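PDB 4QP0: endo-beta-mannanase from Rhizomucor miehei, which probably hydrolyses beta-1,4-mannosidic linkages at random within mannans, galactomannans and glucomannans. Local coordinates for residues 115-120 with 171-176. Numbering follows the deposited sequence.
Sequences GGMDYY and EIANEP. With SO4 (sulfate ion), chain B.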
# COMPACT_ATOMS: atom_id res chain seq x y z
N GLY A 115 10.57 -7.65 -8.00
CA GLY A 115 11.67 -8.04 -7.12
C GLY A 115 11.27 -8.24 -5.68
O GLY A 115 11.43 -9.34 -5.14
N GLY A 116 10.74 -7.19 -5.05
CA GLY A 116 10.33 -7.23 -3.65
C GLY A 116 11.42 -7.73 -2.70
O GLY A 116 12.60 -7.56 -2.97
N MET A 117 11.00 -8.35 -1.60
CA MET A 117 11.92 -8.80 -0.55
C MET A 117 12.87 -9.89 -1.03
O MET A 117 14.03 -9.93 -0.62
CB MET A 117 11.16 -9.36 0.65
CG MET A 117 10.26 -8.38 1.37
SD MET A 117 9.24 -9.27 2.55
CE MET A 117 8.21 -7.93 3.15
N ASP A 118 12.36 -10.78 -1.87
CA ASP A 118 13.12 -11.96 -2.32
C ASP A 118 14.40 -11.58 -3.08
O ASP A 118 15.39 -12.34 -3.07
CB ASP A 118 12.23 -12.91 -3.14
CG ASP A 118 11.28 -13.76 -2.28
OD1 ASP A 118 11.34 -13.68 -1.02
OD2 ASP A 118 10.47 -14.53 -2.85
N TYR A 119 14.39 -10.42 -3.73
CA TYR A 119 15.57 -9.90 -4.43
C TYR A 119 16.72 -9.63 -3.45
O TYR A 119 17.87 -9.96 -3.73
CB TYR A 119 15.22 -8.63 -5.20
CG TYR A 119 16.26 -8.23 -6.24
CD1 TYR A 119 16.06 -8.51 -7.59
CD2 TYR A 119 17.43 -7.58 -5.87
CE1 TYR A 119 17.00 -8.15 -8.54
CE2 TYR A 119 18.38 -7.21 -6.81
CZ TYR A 119 18.16 -7.50 -8.14
OH TYR A 119 19.10 -7.14 -9.07
N TYR A 120 16.38 -9.03 -2.31
CA TYR A 120 17.32 -8.80 -1.23
C TYR A 120 17.90 -10.13 -0.73
O TYR A 120 19.11 -10.27 -0.58
CB TYR A 120 16.63 -8.11 -0.05
CG TYR A 120 16.22 -6.67 -0.23
CD1 TYR A 120 17.02 -5.63 0.27
CD2 TYR A 120 15.00 -6.33 -0.84
CE1 TYR A 120 16.63 -4.30 0.14
CE2 TYR A 120 14.61 -5.01 -0.97
CZ TYR A 120 15.42 -4.00 -0.48
OH TYR A 120 15.02 -2.69 -0.61
N GLU A 171 4.44 3.42 3.26
CA GLU A 171 4.15 2.06 3.67
C GLU A 171 5.41 1.23 3.58
O GLU A 171 6.11 1.27 2.56
CB GLU A 171 3.06 1.45 2.80
CG GLU A 171 1.77 2.24 2.78
CD GLU A 171 0.57 1.39 2.43
OE1 GLU A 171 0.64 0.61 1.45
OE2 GLU A 171 -0.43 1.49 3.16
N ILE A 172 5.68 0.48 4.65
CA ILE A 172 6.90 -0.35 4.77
C ILE A 172 7.04 -1.36 3.62
O ILE A 172 8.04 -1.35 2.90
CB ILE A 172 6.94 -1.09 6.12
CG1 ILE A 172 7.07 -0.09 7.28
CG2 ILE A 172 8.07 -2.11 6.14
CD1 ILE A 172 6.74 -0.66 8.65
N ALA A 173 6.04 -2.23 3.48
CA ALA A 173 6.05 -3.27 2.46
C ALA A 173 4.63 -3.69 2.09
O ALA A 173 3.71 -3.57 2.89
CB ALA A 173 6.84 -4.47 2.94
N ASN A 174 4.48 -4.19 0.88
CA ASN A 174 3.20 -4.69 0.41
C ASN A 174 2.95 -6.12 0.89
O ASN A 174 3.74 -7.03 0.64
CB ASN A 174 3.12 -4.62 -1.11
CG ASN A 174 1.77 -4.99 -1.63
OD1 ASN A 174 0.75 -4.46 -1.17
ND2 ASN A 174 1.73 -5.90 -2.60
N GLU A 175 1.85 -6.28 1.63
CA GLU A 175 1.33 -7.57 2.09
C GLU A 175 2.32 -8.54 2.74
O GLU A 175 2.35 -9.71 2.38
CB GLU A 175 0.59 -8.28 0.94
CG GLU A 175 -0.52 -7.44 0.30
CD GLU A 175 -1.30 -8.20 -0.76
OE1 GLU A 175 -0.73 -9.12 -1.39
OE2 GLU A 175 -2.48 -7.86 -0.97
N PRO A 176 3.12 -8.07 3.73
CA PRO A 176 4.09 -8.98 4.36
C PRO A 176 3.43 -10.21 4.98
O PRO A 176 2.44 -10.08 5.70
CB PRO A 176 4.71 -8.11 5.47
CG PRO A 176 4.47 -6.71 5.04
CD PRO A 176 3.14 -6.73 4.35
S SO4 B . 18.69 -9.02 -12.09
O1 SO4 B . 19.30 -9.74 -10.96
O2 SO4 B . 19.36 -9.40 -13.36
O3 SO4 B . 17.25 -9.37 -12.18
O4 SO4 B . 18.84 -7.56 -11.85
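In this TIM barrel of glycoside hydrolase family 5, Met-117 on helix 116-124 reaches Ala-173 and Pro-176, which flank the Asn-Glu pair in the loop after the fourth barrel strand, 167-171. The Asn-Glu-Pro sequence is a family signature; Glu-175 occupies the position of the acid/base in relatives and probably serves as such here. The methionine extends as a nearly straight arm: CG lies anti to the carbonyl carbon (chi1 -62°), and the chain beyond it is extended, so that only the terminal methyl does the touching. Met-117 CE meets Ala-173 CB end to end at 3.7 Å, and it lies 4.2 Å from Pro-176 CB at the proline ring. No hydrogen bond crosses the interface; it is a small, buried, apolar contact of 92 Å², with Phe-132 and Tyr-133 also packing on the methionine.

The polar groups of the loop are held elsewhere. The end of Glu-175 leads away from the helix, with OE1 bonded to Trp-111 NE1 and OE2 to His-256 ND1, while Asn-174 uses OD1 on Arg-53 and ND2 on Asn-109; a backbone hydrogen bond between Met-117 and Asn-109 gives the two segments a shared neighbour.

Tyr-119, with CG anti to the backbone N (chi1 -165°), plays no part in the Met-117 contact, and its OH lies next to a sulfate probably left by crystallisation. Tyr-119 OH donates to sulfate O4 at 2.8 Å, with O4 at the ring edge, in its plane.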